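Local coordinates for protein uricase (Bacillus fastidiosus, PDB 4R8X) that catalyses the oxidation of urate by molecular oxygen, the first step in the breakdown of urate to (S)-allantoin, as a uricase assembled from four copies of the chain, at residues D[22-26]-D[219-224]; D[92-96]-D[109-113]; D[273-277]-D[288-293]. All coordinates share one frame; numbering follows the deposited sequence.

Contact 1: residues D[22-26]-D[219-224]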
ATOM      1  N   LEU D  22      21.166 -22.055  12.153  1.00 16.90           N
ATOM      2  CA  LEU D  22      21.686 -22.626  10.922  1.00 17.65           C
ATOM      3  C   LEU D  22      23.177 -22.292  10.864  1.00 17.89           C
ATOM      4  O   LEU D  22      23.547 -21.124  10.784  1.00 17.88           O
ATOM      5  CB  LEU D  22      20.925 -22.029   9.730  1.00 16.91           C
ATOM      6  CG  LEU D  22      21.350 -22.421   8.312  1.00 17.38           C
ATOM      7  CD1 LEU D  22      21.165 -23.919   8.069  1.00 17.18           C
ATOM      8  CD2 LEU D  22      20.556 -21.618   7.304  1.00 17.22           C
ATOM      9  N   LYS D  23      24.031 -23.311  10.939  1.00 19.80           N
ATOM     10  CA  LYS D  23      25.478 -23.096  10.971  1.00 21.04           C
ATOM     11  C   LYS D  23      26.163 -24.025   9.988  1.00 21.12           C
ATOM     12  O   LYS D  23      25.662 -25.107   9.725  1.00 21.73           O
ATOM     13  CB  LYS D  23      26.042 -23.405  12.362  1.00 23.48           C
ATOM     14  CG  LYS D  23      25.630 -22.455  13.463  1.00 25.94           C
ATOM     15  CD  LYS D  23      26.336 -22.826  14.759  1.00 28.48           C
ATOM     16  CE  LYS D  23      25.937 -21.905  15.892  1.00 30.37           C
ATOM     17  NZ  LYS D  23      26.553 -22.341  17.175  1.00 31.38           N
ATOM     18  N   GLY D  24      27.317 -23.623   9.464  1.00 20.42           N
ATOM     19  CA  GLY D  24      28.111 -24.518   8.635  1.00 20.37           C
ATOM     20  C   GLY D  24      27.749 -24.514   7.162  1.00 19.77           C
ATOM     21  O   GLY D  24      27.880 -25.528   6.473  1.00 20.07           O
ATOM     22  N   LEU D  25      27.293 -23.368   6.673  1.00 18.75           N
ATOM     23  CA  LEU D  25      26.993 -23.224   5.257  1.00 19.21           C
ATOM     24  C   LEU D  25      28.277 -23.275   4.429  1.00 20.08           C
ATOM     25  O   LEU D  25      29.375 -23.110   4.960  1.00 20.97           O
ATOM     26  CB  LEU D  25      26.228 -21.924   5.015  1.00 18.50           C
ATOM     27  CG  LEU D  25      24.909 -21.808   5.788  1.00 17.67           C
ATOM     28  CD1 LEU D  25      24.309 -20.405   5.682  1.00 18.94           C
ATOM     29  CD2 LEU D  25      23.914 -22.865   5.309  1.00 15.87           C
ATOM     30  N   LYS D  26      28.139 -23.513   3.131  1.00 19.91           N
ATOM     31  CA  LYS D  26      29.293 -23.582   2.243  1.00 21.49           C
ATOM     32  C   LYS D  26      29.918 -22.200   2.090  1.00 21.54           C
ATOM     33  O   LYS D  26      29.215 -21.219   1.843  1.00 21.89           O
ATOM     34  CB  LYS D  26      28.865 -24.119   0.875  1.00 22.44           C
ATOM     35  CG  LYS D  26      29.993 -24.290  -0.133  1.00 23.71           C
ATOM     36  CD  LYS D  26      29.431 -24.587  -1.516  1.00 24.48           C
ATOM     37  CE  LYS D  26      30.406 -25.381  -2.361  0.61 24.81           C
ATOM     38  NZ  LYS D  26      30.514 -26.786  -1.878  0.18 24.96           N
ATOM     39  N   PRO D 219      24.021 -28.789   6.689  1.00 20.86           N
ATOM     40  CA  PRO D 219      24.018 -27.399   6.229  1.00 20.57           C
ATOM     41  C   PRO D 219      25.026 -27.119   5.125  1.00 20.25           C
ATOM     42  O   PRO D 219      24.883 -26.114   4.434  1.00 20.91           O
ATOM     43  CB  PRO D 219      24.383 -26.618   7.488  1.00 20.99           C
ATOM     44  CG  PRO D 219      23.946 -27.491   8.607  1.00 21.75           C
ATOM     45  CD  PRO D 219      24.239 -28.882   8.141  1.00 20.60           C
ATOM     46  N   ALA D 220      26.017 -27.988   4.955  1.00 19.99           N
ATOM     47  CA  ALA D 220      26.973 -27.826   3.868  1.00 19.93           C
ATOM     48  C   ALA D 220      26.270 -27.916   2.515  1.00 19.24           C
ATOM     49  O   ALA D 220      26.755 -27.377   1.521  1.00 19.66           O
ATOM     50  CB  ALA D 220      28.067 -28.860   3.962  1.00 21.07           C
ATOM     51  N   ASN D 221      25.131 -28.602   2.488  1.00 18.20           N
ATOM     52  CA  ASN D 221      24.350 -28.764   1.269  1.00 18.66           C
ATOM     53  C   ASN D 221      23.124 -27.868   1.198  1.00 16.82           C
ATOM     54  O   ASN D 221      22.351 -27.963   0.241  1.00 16.44           O
ATOM     55  CB  ASN D 221      23.897 -30.210   1.111  1.00 20.11           C
ATOM     56  CG  ASN D 221      25.053 -31.165   1.030  1.00 23.06           C
ATOM     57  OD1 ASN D 221      26.137 -30.808   0.569  1.00 25.33           O
ATOM     58  ND2 ASN D 221      24.834 -32.390   1.485  1.00 23.87           N
ATOM     59  N   TYR D 222      22.931 -27.025   2.215  1.00 15.85           N
ATOM     60  CA  TYR D 222      21.811 -26.089   2.240  1.00 15.49           C
ATOM     61  C   TYR D 222      22.212 -24.774   1.607  1.00 16.90           C
ATOM     62  O   TYR D 222      23.246 -24.202   1.954  1.00 18.37           O
ATOM     63  CB  TYR D 222      21.322 -25.825   3.669  1.00 14.77           C
ATOM     64  CG  TYR D 222      20.129 -24.884   3.678  1.00 13.84           C
ATOM     65  CD1 TYR D 222      18.875 -25.342   3.290  1.00 14.02           C
ATOM     66  CD2 TYR D 222      20.259 -23.532   4.020  1.00 13.87           C
ATOM     67  CE1 TYR D 222      17.777 -24.513   3.262  1.00 13.59           C
ATOM     68  CE2 TYR D 222      19.157 -22.684   3.992  1.00 12.62           C
ATOM     69  CZ  TYR D 222      17.918 -23.181   3.598  1.00 12.36           C
ATOM     70  OH  TYR D 222      16.818 -22.360   3.575  1.00 12.67           O
ATOM     71  N   VAL D 223      21.384 -24.295   0.686  1.00 15.35           N
ATOM     72  CA  VAL D 223      21.644 -23.023   0.032  1.00 14.84           C
ATOM     73  C   VAL D 223      20.849 -21.926   0.732  1.00 13.76           C
ATOM     74  O   VAL D 223      19.630 -21.872   0.629  1.00 13.39           O
ATOM     75  CB  VAL D 223      21.279 -23.076  -1.463  1.00 14.77           C
ATOM     76  CG1 VAL D 223      21.616 -21.753  -2.144  1.00 15.09           C
ATOM     77  CG2 VAL D 223      22.019 -24.222  -2.143  1.00 15.62           C
ATOM     78  N   ALA D 224      21.544 -21.049   1.446  1.00 13.28           N
ATOM     79  CA  ALA D 224      20.881 -19.934   2.113  1.00 13.29           C
ATOM     80  C   ALA D 224      20.551 -18.840   1.105  1.00 12.32           C
ATOM     81  O   ALA D 224      21.402 -18.459   0.286  1.00 12.68           O
ATOM     82  CB  ALA D 224      21.752 -19.383   3.237  1.00 14.74           C
TER
HETATM   83  O   HOH W   1      25.616 -23.207   1.670  1.00 17.60           O
HETATM   84  O   HOH W   2      29.391 -27.603   0.549  1.00 35.82           O
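L25 reaches P219, Y222 and A224 with its two methyl branches. CD2 comes to the edge of the Y222 ring, near the ring plane and 3.9 Å from Y222 CD2, while CD1 rests 3.7 Å from A224 CB. A forked leucine suits this place because its two methyls can touch Y222 and A224 at once, and the small alanine lets the branch come close. L22 adds a second apolar touch: its CG lies opposite the backbone N (chi1 177°), which carries CD2 to within 3.8 Å of Y222 CE2, the two side chains crossing at about a right angle. P219 CB and CG lie against K23 O, with CB 3.0 Å from that oxygen, a tight contact. The turn itself needs G24, whose positive phi of 87° would press a CB against the preceding carbonyl. The chain thus bends from the short strand 22-23 over the 3-10 turn 219-221, which leads to the N-cap A224 of helix 225-238; within the turn Y222 N bonds P219 O. The polar links between the segments are made through water: one accepts from K26 N and lies 2.6 Å from Y222 O, and a second lies 2.8 Å from both K26 NZ and A220 O, accepting from the lysine and donating to the carbonyl. The long, flexible lysine fits this solvent-facing border. Farther out, E89 holds the hydroxyl of Y222 by a hydrogen bond.

Contact 2: residues D[92-96]-D[109-113]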
ATOM      1  N   LEU D  92       8.372 -26.055   6.799  1.00 11.54           N
ATOM      2  CA  LEU D  92       7.181 -26.251   5.987  1.00 11.71           C
ATOM      3  C   LEU D  92       6.923 -27.734   5.703  1.00 12.68           C
ATOM      4  O   LEU D  92       5.782 -28.193   5.780  1.00 12.71           O
ATOM      5  CB  LEU D  92       7.269 -25.451   4.680  1.00 12.22           C
ATOM      6  CG  LEU D  92       7.361 -23.929   4.819  1.00 12.80           C
ATOM      7  CD1 LEU D  92       7.159 -23.307   3.449  1.00 13.68           C
ATOM      8  CD2 LEU D  92       6.361 -23.360   5.841  1.00 14.04           C
ATOM      9  N   GLN D  93       7.973 -28.481   5.386  1.00 12.61           N
ATOM     10  CA  GLN D  93       7.764 -29.905   5.137  1.00 12.90           C
ATOM     11  C   GLN D  93       7.314 -30.635   6.403  1.00 13.94           C
ATOM     12  O   GLN D  93       6.433 -31.486   6.345  1.00 14.50           O
ATOM     13  CB  GLN D  93       9.005 -30.578   4.561  1.00 14.42           C
ATOM     14  CG  GLN D  93       8.734 -32.020   4.185  1.00 15.62           C
ATOM     15  CD  GLN D  93       9.859 -32.640   3.407  1.00 15.94           C
ATOM     16  OE1 GLN D  93      10.707 -31.945   2.851  1.00 15.44           O
ATOM     17  NE2 GLN D  93       9.879 -33.962   3.360  1.00 16.42           N
ATOM     18  N   TYR D  94       7.922 -30.278   7.533  1.00 13.69           N
ATOM     19  CA  TYR D  94       7.554 -30.801   8.843  1.00 13.17           C
ATOM     20  C   TYR D  94       6.060 -30.613   9.110  1.00 13.35           C
ATOM     21  O   TYR D  94       5.362 -31.545   9.519  1.00 14.34           O
ATOM     22  CB  TYR D  94       8.413 -30.104   9.905  1.00 14.10           C
ATOM     23  CG  TYR D  94       8.068 -30.338  11.363  1.00 14.54           C
ATOM     24  CD1 TYR D  94       8.221 -31.589  11.956  1.00 15.23           C
ATOM     25  CD2 TYR D  94       7.672 -29.275  12.173  1.00 16.12           C
ATOM     26  CE1 TYR D  94       7.942 -31.773  13.300  1.00 15.43           C
ATOM     27  CE2 TYR D  94       7.390 -29.456  13.508  1.00 17.47           C
ATOM     28  CZ  TYR D  94       7.525 -30.701  14.070  1.00 17.40           C
ATOM     29  OH  TYR D  94       7.251 -30.871  15.406  1.00 18.44           O
ATOM     30  N   VAL D  95       5.562 -29.406   8.866  1.00 12.79           N
ATOM     31  CA  VAL D  95       4.146 -29.097   9.080  1.00 12.93           C
ATOM     32  C   VAL D  95       3.211 -29.837   8.122  1.00 12.14           C
ATOM     33  O   VAL D  95       2.191 -30.371   8.552  1.00 13.34           O
ATOM     34  CB  VAL D  95       3.895 -27.575   9.027  1.00 13.95           C
ATOM     35  CG1 VAL D  95       2.397 -27.256   9.042  1.00 14.75           C
ATOM     36  CG2 VAL D  95       4.599 -26.879  10.191  1.00 15.27           C
ATOM     37  N   CYS D  96       3.560 -29.862   6.835  1.00 12.72           N
ATOM     38  CA  CYS D  96       2.790 -30.612   5.841  1.00 12.91           C
ATOM     39  C   CYS D  96       2.626 -32.065   6.255  1.00 12.75           C
ATOM     40  O   CYS D  96       1.523 -32.613   6.225  1.00 13.19           O
ATOM     41  CB  CYS D  96       3.504 -30.585   4.488  1.00 14.67           C
ATOM     42  SG  CYS D  96       3.458 -29.021   3.587  1.00 15.00           S
ATOM     43  N   VAL D 109      -1.256 -31.427   1.384  1.00 12.06           N
ATOM     44  CA  VAL D 109      -1.174 -30.183   2.141  1.00 11.62           C
ATOM     45  C   VAL D 109      -0.092 -29.285   1.551  1.00 11.11           C
ATOM     46  O   VAL D 109       1.031 -29.726   1.334  1.00 12.15           O
ATOM     47  CB  VAL D 109      -0.846 -30.452   3.622  1.00 12.85           C
ATOM     48  CG1 VAL D 109      -0.732 -29.130   4.397  1.00 12.56           C
ATOM     49  CG2 VAL D 109      -1.909 -31.351   4.246  1.00 14.84           C
ATOM     50  N   ARG D 110      -0.439 -28.023   1.306  1.00 11.63           N
ATOM     51  CA  ARG D 110       0.503 -27.063   0.744  1.00 11.05           C
ATOM     52  C   ARG D 110       0.774 -25.944   1.729  1.00 10.90           C
ATOM     53  O   ARG D 110      -0.159 -25.311   2.223  1.00 12.77           O
ATOM     54  CB  ARG D 110      -0.089 -26.444  -0.524  1.00 12.12           C
ATOM     55  CG  ARG D 110       0.808 -25.421  -1.215  1.00 13.40           C
ATOM     56  CD  ARG D 110       0.107 -24.843  -2.434  1.00 15.34           C
ATOM     57  NE  ARG D 110       0.948 -23.926  -3.206  1.00 15.16           N
ATOM     58  CZ  ARG D 110       1.801 -24.326  -4.137  1.00 15.47           C
ATOM     59  NH1 ARG D 110       1.926 -25.622  -4.392  1.00 15.62           N
ATOM     60  NH2 ARG D 110       2.530 -23.447  -4.814  1.00 16.57           N
ATOM     61  N   LEU D 111       2.046 -25.705   2.005  1.00 10.28           N
ATOM     62  CA  LEU D 111       2.455 -24.563   2.815  1.00 12.02           C
ATOM     63  C   LEU D 111       3.298 -23.616   1.986  1.00 12.45           C
ATOM     64  O   LEU D 111       4.214 -24.043   1.281  1.00 13.65           O
ATOM     65  CB  LEU D 111       3.273 -25.018   4.024  1.00 14.32           C
ATOM     66  CG  LEU D 111       2.587 -25.222   5.369  1.00 15.01           C
ATOM     67  CD1 LEU D 111       2.082 -23.894   5.939  1.00 15.43           C
ATOM     68  CD2 LEU D 111       1.482 -26.281   5.255  1.00 15.84           C
ATOM     69  N   GLU D 112       2.969 -22.329   2.077  1.00 12.37           N
ATOM     70  CA  GLU D 112       3.777 -21.263   1.495  1.00 13.40           C
ATOM     71  C   GLU D 112       4.212 -20.342   2.626  1.00 13.52           C
ATOM     72  O   GLU D 112       3.463 -20.136   3.582  1.00 15.21           O
ATOM     73  CB  GLU D 112       2.952 -20.461   0.492  1.00 15.77           C
ATOM     74  CG  GLU D 112       2.487 -21.278  -0.691  1.00 18.61           C
ATOM     75  CD  GLU D 112       1.541 -20.523  -1.604  1.00 22.32           C
ATOM     76  OE1 GLU D 112       1.379 -19.294  -1.429  1.00 25.60           O
ATOM     77  OE2 GLU D 112       0.950 -21.166  -2.496  1.00 22.91           O
ATOM     78  N   ALA D 113       5.413 -19.786   2.538  1.00 11.83           N
ATOM     79  CA  ALA D 113       5.843 -18.873   3.586  1.00 12.40           C
ATOM     80  C   ALA D 113       6.655 -17.723   3.036  1.00 11.21           C
ATOM     81  O   ALA D 113       7.425 -17.872   2.089  1.00 12.22           O
ATOM     82  CB  ALA D 113       6.609 -19.624   4.676  1.00 13.82           C
TER
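Helix 92-96 and strand 109-113 run nearly antiparallel, their axes 151° apart in direction and 8.2 Å apart at closest approach. L92, L111 and C96 give most of the buried surface. The leucine on the helix straddles the small side chain of A113: its CD1 and CD2 each stand 3.9 Å from A113 CB, and CD2 is equally close to L111 CB. Alanine suits this position because its single methyl fits beneath the fork. L111 carries CD2 to V95 and C96, where it lies 4.0 Å from V95 CG1, met at about a right angle, and 3.8 Å from C96 SG. Its chi1 of -96° is away from the usual staggered values, a mild twist that accompanies this fit between valine and cysteine. The arrangement is a helix laid on one face of a large antiparallel sheet, as in the tunnelling fold to which uricases belong: V109, L111 and A113 point at helix 88-102, whereas R110 and E112 point away from it. Strand 108-125 is bonded on its flanks to strands 40-50 and 143-153, and V148 and V150 extend the apolar floor under L92 and C96. The small thiol of C96 comes close to the strand, with SG 3.4 Å from V109 O. On the far face, R110 NE gives E112 OE2 a nearly straight bond (171°), in the guanidinium plane and to the carboxylate's anti lone pair. E149 and E161 pair with R110 NH1, so three acids surround this guanidinium and probably balance its charge.

Contact 3: residues D[273-277]-D[288-293]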
ATOM      1  N   THR D 273      14.515   1.577 -13.935  1.00 12.56           N
ATOM      2  CA  THR D 273      15.486   2.634 -14.207  1.00 12.45           C
ATOM      3  C   THR D 273      14.856   4.020 -14.312  1.00 12.98           C
ATOM      4  O   THR D 273      13.820   4.193 -14.947  1.00 13.61           O
ATOM      5  CB  THR D 273      16.288   2.306 -15.479  1.00 13.74           C
ATOM      6  OG1 THR D 273      16.990   1.074 -15.269  1.00 13.56           O
ATOM      7  CG2 THR D 273      17.285   3.392 -15.831  1.00 14.24           C
ATOM      8  N   TRP D 274      15.500   4.992 -13.673  1.00 13.08           N
ATOM      9  CA  TRP D 274      15.059   6.384 -13.653  1.00 12.27           C
ATOM     10  C   TRP D 274      15.112   7.063 -15.030  1.00 13.51           C
ATOM     11  O   TRP D 274      15.749   6.563 -15.962  1.00 15.29           O
ATOM     12  CB  TRP D 274      15.957   7.186 -12.711  1.00 12.68           C
ATOM     13  CG  TRP D 274      15.961   6.747 -11.258  1.00 12.70           C
ATOM     14  CD1 TRP D 274      14.938   6.153 -10.550  1.00 13.58           C
ATOM     15  CD2 TRP D 274      17.057   6.876 -10.345  1.00 12.48           C
ATOM     16  NE1 TRP D 274      15.342   5.920  -9.248  1.00 14.34           N
ATOM     17  CE2 TRP D 274      16.633   6.362  -9.099  1.00 13.02           C
ATOM     18  CE3 TRP D 274      18.357   7.387 -10.458  1.00 13.34           C
ATOM     19  CZ2 TRP D 274      17.476   6.341  -7.975  1.00 13.48           C
ATOM     20  CZ3 TRP D 274      19.184   7.373  -9.344  1.00 14.07           C
ATOM     21  CH2 TRP D 274      18.736   6.861  -8.116  1.00 14.20           C
ATOM     22  N   ASP D 275      14.457   8.222 -15.129  1.00 13.63           N
ATOM     23  CA  ASP D 275      14.569   9.103 -16.288  1.00 14.01           C
ATOM     24  C   ASP D 275      15.587  10.190 -15.978  1.00 13.83           C
ATOM     25  O   ASP D 275      15.693  10.652 -14.838  1.00 14.00           O
ATOM     26  CB  ASP D 275      13.229   9.783 -16.590  1.00 13.88           C
ATOM     27  CG  ASP D 275      12.250   8.877 -17.324  1.00 15.31           C
ATOM     28  OD1 ASP D 275      12.690   7.868 -17.919  1.00 17.25           O
ATOM     29  OD2 ASP D 275      11.036   9.186 -17.328  1.00 15.14           O
ATOM     30  N   THR D 276      16.318  10.621 -16.995  1.00 14.75           N
ATOM     31  CA  THR D 276      17.229  11.751 -16.860  1.00 15.82           C
ATOM     32  C   THR D 276      16.480  13.084 -16.844  1.00 16.76           C
ATOM     33  O   THR D 276      15.550  13.295 -17.630  1.00 19.25           O
ATOM     34  CB  THR D 276      18.230  11.782 -18.025  1.00 18.15           C
ATOM     35  OG1 THR D 276      18.980  10.563 -18.035  1.00 19.73           O
ATOM     36  CG2 THR D 276      19.182  12.970 -17.898  1.00 18.96           C
ATOM     37  N   VAL D 277      16.888  13.990 -15.957  1.00 17.24           N
ATOM     38  CA  VAL D 277      16.399  15.356 -16.009  1.00 18.41           C
ATOM     39  C   VAL D 277      17.539  16.299 -16.348  1.00 18.61           C
ATOM     40  O   VAL D 277      17.405  17.155 -17.219  1.00 20.37           O
ATOM     41  CB  VAL D 277      15.761  15.792 -14.689  1.00 20.23           C
ATOM     42  CG1 VAL D 277      15.414  17.271 -14.750  1.00 21.15           C
ATOM     43  CG2 VAL D 277      14.526  14.951 -14.392  1.00 21.53           C
ATOM     44  N   VAL D 288      21.143  14.600 -12.578  1.00 13.97           N
ATOM     45  CA  VAL D 288      19.902  14.530 -11.814  1.00 13.72           C
ATOM     46  C   VAL D 288      18.884  13.685 -12.560  1.00 13.37           C
ATOM     47  O   VAL D 288      18.671  13.868 -13.757  1.00 13.01           O
ATOM     48  CB  VAL D 288      19.317  15.940 -11.547  1.00 14.29           C
ATOM     49  CG1 VAL D 288      18.056  15.848 -10.702  1.00 14.04           C
ATOM     50  CG2 VAL D 288      20.356  16.823 -10.877  1.00 14.84           C
ATOM     51  N   PHE D 289      18.275  12.747 -11.839  1.00 12.59           N
ATOM     52  CA  PHE D 289      17.289  11.832 -12.391  1.00 12.74           C
ATOM     53  C   PHE D 289      15.987  11.955 -11.618  1.00 12.93           C
ATOM     54  O   PHE D 289      15.938  12.605 -10.575  1.00 12.29           O
ATOM     55  CB  PHE D 289      17.811  10.392 -12.302  1.00 12.51           C
ATOM     56  CG  PHE D 289      19.145  10.206 -12.934  1.00 12.31           C
ATOM     57  CD1 PHE D 289      19.236   9.916 -14.283  1.00 12.33           C
ATOM     58  CD2 PHE D 289      20.311  10.340 -12.191  1.00 13.41           C
ATOM     59  CE1 PHE D 289      20.474   9.755 -14.883  1.00 13.39           C
ATOM     60  CE2 PHE D 289      21.563  10.183 -12.786  1.00 13.27           C
ATOM     61  CZ  PHE D 289      21.641   9.895 -14.138  1.00 13.60           C
ATOM     62  N   THR D 290      14.941  11.325 -12.137  1.00 11.44           N
ATOM     63  CA  THR D 290      13.646  11.293 -11.468  1.00 11.03           C
ATOM     64  C   THR D 290      12.928   9.986 -11.785  1.00 10.37           C
ATOM     65  O   THR D 290      13.412   9.187 -12.579  1.00 11.24           O
ATOM     66  CB  THR D 290      12.761  12.490 -11.877  1.00 11.53           C
ATOM     67  OG1 THR D 290      11.624  12.563 -11.007  1.00 11.12           O
ATOM     68  CG2 THR D 290      12.297  12.356 -13.328  1.00 12.03           C
ATOM     69  N   GLU D 291      11.783   9.748 -11.154  1.00 11.12           N
ATOM     70  CA  GLU D 291      11.033   8.523 -11.446  1.00 11.97           C
ATOM     71  C   GLU D 291      10.395   8.563 -12.829  1.00 12.59           C
ATOM     72  O   GLU D 291       9.958   9.622 -13.290  1.00 12.36           O
ATOM     73  CB  GLU D 291       9.952   8.252 -10.391  1.00 13.46           C
ATOM     74  CG  GLU D 291      10.462   7.939  -8.982  1.00 13.30           C
ATOM     75  CD  GLU D 291      11.125   6.576  -8.841  1.00 12.70           C
ATOM     76  OE1 GLU D 291      11.154   6.066  -7.699  1.00 14.78           O
ATOM     77  OE2 GLU D 291      11.630   6.010  -9.838  1.00 14.15           O
ATOM     78  N   PRO D 292      10.327   7.402 -13.492  1.00 12.60           N
ATOM     79  CA  PRO D 292       9.711   7.322 -14.820  1.00 12.57           C
ATOM     80  C   PRO D 292       8.187   7.251 -14.743  1.00 13.04           C
ATOM     81  O   PRO D 292       7.611   7.231 -13.660  1.00 13.53           O
ATOM     82  CB  PRO D 292      10.267   6.004 -15.363  1.00 13.57           C
ATOM     83  CG  PRO D 292      10.383   5.145 -14.140  1.00 13.57           C
ATOM     84  CD  PRO D 292      10.856   6.100 -13.051  1.00 13.08           C
ATOM     85  N   ARG D 293       7.530   7.216 -15.894  1.00 13.74           N
ATOM     86  CA  ARG D 293       6.127   6.855 -15.919  1.00 12.83           C
ATOM     87  C   ARG D 293       6.021   5.409 -15.429  1.00 12.41           C
ATOM     88  O   ARG D 293       7.017   4.699 -15.378  1.00 11.80           O
ATOM     89  CB  ARG D 293       5.564   6.999 -17.331  1.00 14.29           C
ATOM     90  CG  ARG D 293       5.470   8.442 -17.782  1.00 15.22           C
ATOM     91  CD  ARG D 293       4.709   8.574 -19.097  1.00 16.07           C
ATOM     92  NE  ARG D 293       4.497   9.977 -19.458  1.00 16.74           N
ATOM     93  CZ  ARG D 293       5.392  10.725 -20.099  1.00 20.11           C
ATOM     94  NH1 ARG D 293       6.558  10.199 -20.466  1.00 21.39           N
ATOM     95  NH2 ARG D 293       5.115  11.993 -20.380  1.00 21.13           N
TER
HETATM   96  O   HOH W   3       9.278   7.288 -18.261  1.00 18.67           O
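W274 reaches across the hairpin to F289, T290 and E291. Its CB sits 3.2 Å from T290 O, and chi1 of -61°, placing CG opposite the carbonyl carbon, directs the indole toward F289 and E291. One side of the ring system, at CE3, packs 3.6 Å from F289 CB; the six-membered ring and the phenyl ring incline at 35°. At the other side CD1 meets E291 OE2 at the indole edge, 3.4 Å away, with the carboxylate plane turned 81° from the ring. A broad aromatic suits a place that touches both neighbours; F15 of the second subunit stacks on it, and Y116 of that subunit hydrogen-bonds E291 OE1. Beside it the strands pair antiparallel: D275 N and T290 O, and T290 N and D275 O, are joined by two bonds of 2.9 Å, and V277 N gives a third to V288 O. V277 CG2 meets T290 CG2 at 3.6 Å where the chain turns. D275 OD2 lies 3.4 Å from P292 CA and takes a bond from the water that also accepts from R293 N. Between subunits, D275 pairs with R293 of the third subunit in a salt bridge, reciprocated by R293 and D275 of that subunit. W274 O bonds R196 NE, and T273 OG1 bonds N271, both predicted to bind urate; the hairpin therefore probably helps position these two residues while its charged end ties subunits together.

In the fold
Contacts 1 and 2 have centres about 21 Å apart and nearest atoms about 10 Å apart; the helix-on-strand pair falls within the long span of chain that contact 1 brings together. Contact 3 follows later in the sequence, and each of the others lies across the chain's centre from it, contact 1 at about 40 Å and contact 2 at about 42 Å, centre to centre. Contact 3 alone adjoins predicted urate-site residues: the side chain of T273 comes within about 3 Å, nearest atoms, of that of N271, and that of T276 equally close to R196. It also meets two other subunits, whereas contacts 1 and 2 touch no other subunit; contact 2 is buried and contact 1 only partly so.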